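Local coordinates for fructuronate-tagaturonate epimerase UxaE from Cohnella laeviribosi in complex with 1 glycerol (PDB 6IL9), which probably interconverts D-fructuronate and D-tagaturonate by epimerisation, using a zinc-bearing TIM barrel, at residues H107-T110 / V111-R114; A448-D451 / D452-L456. All blocks are in the same frame, centred on the assembly; numbering follows the deposited sequence.

Contact 1 (H107-T110 / V111-R114)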
ATOM      1  N   HIS A 107       4.629 -12.115   0.790  1.00 17.10           N
ATOM      2  CA  HIS A 107       3.634 -11.420   1.606  1.00 14.91           C
ATOM      3  C   HIS A 107       2.594 -12.382   2.155  1.00 17.91           C
ATOM      4  O   HIS A 107       2.237 -12.316   3.336  1.00 17.07           O
ATOM      5  CB  HIS A 107       2.964 -10.319   0.788  1.00 17.27           C
ATOM      6  CG  HIS A 107       3.799  -9.087   0.674  1.00 15.10           C
ATOM      7  ND1 HIS A 107       3.629  -8.158  -0.326  1.00 15.46           N
ATOM      8  CD2 HIS A 107       4.820  -8.638   1.440  1.00 15.80           C
ATOM      9  CE1 HIS A 107       4.504  -7.179  -0.163  1.00 15.40           C
ATOM     10  NE2 HIS A 107       5.235  -7.444   0.904  1.00 16.42           N
ATOM     11  N   VAL A 108       2.095 -13.276   1.303  1.00 15.41           N
ATOM     12  CA  VAL A 108       1.134 -14.282   1.743  1.00 16.45           C
ATOM     13  C   VAL A 108       1.746 -15.186   2.811  1.00 17.67           C
ATOM     14  O   VAL A 108       1.114 -15.487   3.833  1.00 18.23           O
ATOM     15  CB  VAL A 108       0.634 -15.099   0.540  1.00 16.28           C
ATOM     16  CG1 VAL A 108      -0.204 -16.271   1.038  1.00 18.78           C
ATOM     17  CG2 VAL A 108      -0.164 -14.208  -0.408  1.00 18.74           C
ATOM     18  N   GLN A 109       2.981 -15.651   2.580  1.00 17.35           N
ATOM     19  CA  GLN A 109       3.662 -16.490   3.565  1.00 17.19           C
ATOM     20  C   GLN A 109       3.768 -15.806   4.919  1.00 19.38           C
ATOM     21  O   GLN A 109       3.746 -16.480   5.962  1.00 20.43           O
ATOM     22  CB  GLN A 109       5.063 -16.865   3.068  1.00 16.42           C
ATOM     23  CG  GLN A 109       5.058 -17.785   1.853  1.00 18.69           C
ATOM     24  CD  GLN A 109       6.322 -17.631   1.045  1.00 22.25           C
ATOM     25  OE1 GLN A 109       7.288 -17.027   1.507  1.00 21.79           O
ATOM     26  NE2 GLN A 109       6.319 -18.154  -0.175  1.00 23.26           N
ATOM     27  N   THR A 110       3.872 -14.475   4.924  1.00 17.52           N
ATOM     28  CA  THR A 110       4.020 -13.733   6.170  1.00 18.92           C
ATOM     29  C   THR A 110       2.709 -13.647   6.945  1.00 19.10           C
ATOM     30  O   THR A 110       2.704 -13.790   8.170  1.00 17.78           O
ATOM     31  CB  THR A 110       4.554 -12.329   5.880  1.00 18.26           C
ATOM     32  OG1 THR A 110       5.786 -12.436   5.149  1.00 17.51           O
ATOM     33  CG2 THR A 110       4.801 -11.574   7.198  1.00 15.50           C
ATOM     34  N   VAL A 111       1.585 -13.412   6.264  1.00 16.33           N
ATOM     35  CA  VAL A 111       0.326 -13.274   6.990  1.00 18.37           C
ATOM     36  C   VAL A 111      -0.351 -14.612   7.256  1.00 18.47           C
ATOM     37  O   VAL A 111      -1.277 -14.663   8.077  1.00 18.09           O
ATOM     38  CB  VAL A 111      -0.670 -12.344   6.265  1.00 17.66           C
ATOM     39  CG1 VAL A 111      -0.094 -10.927   6.156  1.00 16.71           C
ATOM     40  CG2 VAL A 111      -1.065 -12.900   4.890  1.00 18.92           C
ATOM     41  N   ARG A 112       0.060 -15.681   6.577  1.00 18.48           N
ATOM     42  CA  ARG A 112      -0.484 -17.010   6.851  1.00 21.74           C
ATOM     43  C   ARG A 112      -0.338 -17.339   8.333  1.00 20.82           C
ATOM     44  O   ARG A 112       0.741 -17.191   8.911  1.00 23.51           O
ATOM     45  CB  ARG A 112       0.242 -18.052   5.985  1.00 22.87           C
ATOM     46  CG  ARG A 112      -0.134 -19.506   6.256  1.00 26.32           C
ATOM     47  CD  ARG A 112       0.880 -20.450   5.589  1.00 31.47           C
ATOM     48  NE  ARG A 112       0.873 -20.323   4.136  1.00 33.64           N
ATOM     49  CZ  ARG A 112       1.953 -20.362   3.359  1.00 27.93           C
ATOM     50  NH1 ARG A 112       3.169 -20.518   3.877  1.00 31.37           N
ATOM     51  NH2 ARG A 112       1.814 -20.237   2.050  1.00 32.80           N
ATOM     52  N   GLY A 113      -1.448 -17.720   8.963  1.00 21.97           N
ATOM     53  CA  GLY A 113      -1.402 -18.080  10.366  1.00 22.21           C
ATOM     54  C   GLY A 113      -1.391 -16.918  11.335  1.00 24.08           C
ATOM     55  O   GLY A 113      -1.159 -17.132  12.532  1.00 24.89           O
ATOM     56  N   ARG A 114      -1.632 -15.700  10.864  1.00 19.57           N
ATOM     57  CA  ARG A 114      -1.704 -14.517  11.708  1.00 18.88           C
ATOM     58  C   ARG A 114      -3.076 -13.873  11.568  1.00 19.31           C
ATOM     59  O   ARG A 114      -3.721 -13.966  10.519  1.00 21.20           O
ATOM     60  CB  ARG A 114      -0.601 -13.503  11.326  1.00 20.21           C
ATOM     61  CG  ARG A 114       0.689 -14.204  11.009  1.00 25.66           C
ATOM     62  CD  ARG A 114       1.889 -13.405  11.360  1.00 29.08           C
ATOM     63  NE  ARG A 114       1.862 -12.806  12.690  1.00 36.33           N
ATOM     64  CZ  ARG A 114       2.949 -12.321  13.277  1.00 27.98           C
ATOM     65  NH1 ARG A 114       4.116 -12.410  12.647  1.00 31.35           N
ATOM     66  NH2 ARG A 114       2.873 -11.741  14.478  1.00 26.21           N
TER
HETATM   67  O   HOH W   1       3.529 -16.964   8.795  1.00 34.56           O
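Val111 N donates to His107 O and Arg112 N to Val108 O, the last i to i+4 bonds at the C-terminal end of helix 104-111, which follows the first strand of the TIM barrel and leads into a type II beta turn from Val111 to Arg114. The second bond is the shorter, 2.9 Å from Arg112 N to Val108 O. Arg112 is the first residue to leave helical angles, and Arg114 N closes the turn on Val111 O. Gly113 suits its place because its phi of 80° is easily adopted without a side chain. A water sits within hydrogen-bonding distance of both Gln109 O and Arg112 O, joining a carbonyl of the last helical turn to one of the beta turn.

In the van der Waals packing, Val111 CG1 stands anti to the carbonyl carbon (chi1 -62°), which leaves CG2 between N and the carbonyl carbon, 3.5 Å from Val108 O. Apolar contacts of Val111 reach Leu96, Pro118 and Tyr151, so a serine here would probably leave a gap between the helix end and the barrel strands.

Polar side chains gather beside the helix end. Gln109 and Arg112 point the same way, their amide and guanidinium planes 38° apart, with Gln109 CA above one guanidinium face, toward its rim. Glu149 takes a salt bridge from Arg112 NH2 and a hydrogen bond from Gln109 NE2, while Gln109 OE1 accepts from Arg477. In Arg114, chi3 helps aim the guanidinium, which pairs with Asp485, and the bend at chi2 leaves CD 3.3 Å from Thr110 O.

Contact 2 (A448-D451 / D452-L456)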
ATOM      1  N   ALA A 448      15.094   3.340 -16.168  1.00 22.22           N
ATOM      2  CA  ALA A 448      16.331   3.802 -16.786  1.00 23.77           C
ATOM      3  C   ALA A 448      16.676   2.969 -18.016  1.00 26.43           C
ATOM      4  O   ALA A 448      16.507   1.750 -18.028  1.00 24.63           O
ATOM      5  CB  ALA A 448      17.481   3.738 -15.786  1.00 24.91           C
ATOM      6  N   LYS A 449      17.180   3.630 -19.052  1.00 29.14           N
ATOM      7  CA  LYS A 449      17.506   2.931 -20.286  1.00 27.18           C
ATOM      8  C   LYS A 449      18.885   3.340 -20.780  1.00 25.01           C
ATOM      9  O   LYS A 449      19.446   4.364 -20.371  1.00 24.00           O
ATOM     10  CB  LYS A 449      16.439   3.184 -21.361  1.00 28.42           C
ATOM     11  CG  LYS A 449      15.200   2.314 -21.150  1.00 30.61           C
ATOM     12  CD  LYS A 449      13.937   3.001 -21.583  1.00 36.84           C
ATOM     13  CE  LYS A 449      12.740   2.440 -20.821  1.00 35.34           C
ATOM     14  NZ  LYS A 449      12.754   0.951 -20.793  1.00 35.10           N
ATOM     15  N   LYS A 450      19.443   2.480 -21.635  1.00 23.73           N
ATOM     16  CA  LYS A 450      20.669   2.754 -22.360  1.00 24.69           C
ATOM     17  C   LYS A 450      20.356   3.562 -23.616  1.00 23.82           C
ATOM     18  O   LYS A 450      19.195   3.795 -23.971  1.00 26.01           O
ATOM     19  CB  LYS A 450      21.373   1.456 -22.755  1.00 28.42           C
ATOM     20  CG  LYS A 450      21.905   0.633 -21.591  1.00 33.16           C
ATOM     21  CD  LYS A 450      22.800  -0.498 -22.092  1.00 34.07           C
ATOM     22  CE  LYS A 450      22.168  -1.858 -21.871  1.00 39.66           C
ATOM     23  NZ  LYS A 450      22.234  -2.273 -20.443  1.00 41.59           N
ATOM     24  N   ASP A 451      21.421   3.959 -24.316  1.00 23.92           N
ATOM     25  CA  ASP A 451      21.249   4.778 -25.511  1.00 27.20           C
ATOM     26  C   ASP A 451      20.511   4.039 -26.622  1.00 29.24           C
ATOM     27  O   ASP A 451      19.938   4.690 -27.502  1.00 29.23           O
ATOM     28  CB  ASP A 451      22.610   5.290 -26.008  1.00 27.25           C
ATOM     29  CG  ASP A 451      23.575   4.170 -26.393  1.00 33.56           C
ATOM     30  OD1 ASP A 451      23.163   2.999 -26.482  1.00 35.61           O
ATOM     31  OD2 ASP A 451      24.767   4.477 -26.619  1.00 35.55           O
ATOM     32  N   ASP A 452      20.514   2.710 -26.609  1.00 27.33           N
ATOM     33  CA  ASP A 452      19.792   1.937 -27.613  1.00 29.51           C
ATOM     34  C   ASP A 452      18.365   1.615 -27.199  1.00 30.44           C
ATOM     35  O   ASP A 452      17.678   0.881 -27.916  1.00 31.32           O
ATOM     36  CB  ASP A 452      20.539   0.635 -27.931  1.00 33.69           C
ATOM     37  CG  ASP A 452      20.599  -0.320 -26.748  1.00 35.63           C
ATOM     38  OD1 ASP A 452      20.138   0.053 -25.646  1.00 31.59           O
ATOM     39  OD2 ASP A 452      21.122  -1.448 -26.921  1.00 37.69           O
ATOM     40  N   GLY A 453      17.910   2.126 -26.054  1.00 28.11           N
ATOM     41  CA  GLY A 453      16.559   1.899 -25.599  1.00 29.83           C
ATOM     42  C   GLY A 453      16.368   0.689 -24.712  1.00 26.45           C
ATOM     43  O   GLY A 453      15.291   0.543 -24.127  1.00 31.43           O
ATOM     44  N   SER A 454      17.361  -0.189 -24.607  1.00 27.11           N
ATOM     45  CA  SER A 454      17.257  -1.327 -23.704  1.00 31.54           C
ATOM     46  C   SER A 454      17.349  -0.856 -22.255  1.00 28.38           C
ATOM     47  O   SER A 454      17.781   0.262 -21.970  1.00 26.08           O
ATOM     48  CB  SER A 454      18.353  -2.355 -23.988  1.00 25.47           C
ATOM     49  OG  SER A 454      19.644  -1.801 -23.838  1.00 31.13           O
ATOM     50  N   SER A 455      16.932  -1.721 -21.332  1.00 32.48           N
ATOM     51  CA  SER A 455      16.915  -1.318 -19.931  1.00 29.46           C
ATOM     52  C   SER A 455      18.334  -1.246 -19.385  1.00 26.63           C
ATOM     53  O   SER A 455      19.200  -2.058 -19.729  1.00 28.05           O
ATOM     54  CB  SER A 455      16.059  -2.276 -19.094  1.00 30.57           C
ATOM     55  OG  SER A 455      16.768  -3.455 -18.779  1.00 33.05           O
ATOM     56  N   LEU A 456      18.576  -0.237 -18.543  1.00 26.11           N
ATOM     57  CA  LEU A 456      19.889  -0.065 -17.943  1.00 25.77           C
ATOM     58  C   LEU A 456      20.072  -0.987 -16.743  1.00 24.50           C
ATOM     59  O   LEU A 456      21.143  -1.573 -16.568  1.00 25.11           O
ATOM     60  CB  LEU A 456      20.084   1.401 -17.553  1.00 23.66           C
ATOM     61  CG  LEU A 456      21.465   1.869 -17.087  1.00 25.39           C
ATOM     62  CD1 LEU A 456      22.567   1.612 -18.126  1.00 28.16           C
ATOM     63  CD2 LEU A 456      21.422   3.354 -16.721  1.00 26.82           C
TER
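Lys450 N donates to Ser454 O (2.8 Å) almost straight, at an N-H...O angle of 165°, and Leu456 N donates to Ala448 O at 2.9 Å. These two bonds frame a single beta bridge between Lys449 and Ser455, giving a hairpin-like loop closed by a type I beta turn from Lys450 to Gly453. In that turn Gly453 N reaches Lys450 O from above the carbonyl plane. Glycine fits here, since at its positive phi a CB would be jammed against the carbonyl oxygen of Asp452.

Asp452 makes an Asx turn over the tip: OD1 accepts both Ser454 N and, at 2.6 Å, Ser454 OG. The hydroxyl comes in on the syn side, close to the carboxylate plane, whereas the amide arrives from above it. Asp452 can do this because its CG sits between its own N and carbonyl carbon (chi1 65°), which turns the carboxylate back toward Ser454.

Lys450 lies across this face. Its CB is 3.4 Å from Asp452 OD1; a bend at chi3 carries CE past Ser454 OG at 3.2 Å, and one at chi4 brings NZ to Ser455 O at 3.1 Å. Packing follows at the open end, where Lys450 CG touches Leu456 CD1, and Ala448 CB meets Leu456 CB; Ala448 and Leu456 both pack on Tyr393 of helix 384-402. Ser455 OG bonds to Asp459 N, and Leu456 O to Arg389 NH2.

The chemistry is that of a solvent-facing turn: backbone bonds and one doubly gripped carboxylate oxygen shape the tip, while apolar packing and polar ties together anchor its base.

How the contacts relate
Contact 1 comes first along the chain and contact 2 more than three hundred residues later, both within the tagaturonate epimerase family region. Their centres are about 37 Å apart and their nearest atoms about 22 Å, so they do not touch. Contact 1 is at the end of helix 104-111, between barrel strands 93-96 and 117-124, and is partly buried. Contact 2 is a surface loop between helices 442-446 and 458-467, farther from the chain centre, and has no barrel strand. Helix 469-487, which soon follows contact 2, packs against Thr110 and Arg114, so the C-terminal helical region runs from the outlying hairpin-like loop back to the barrel.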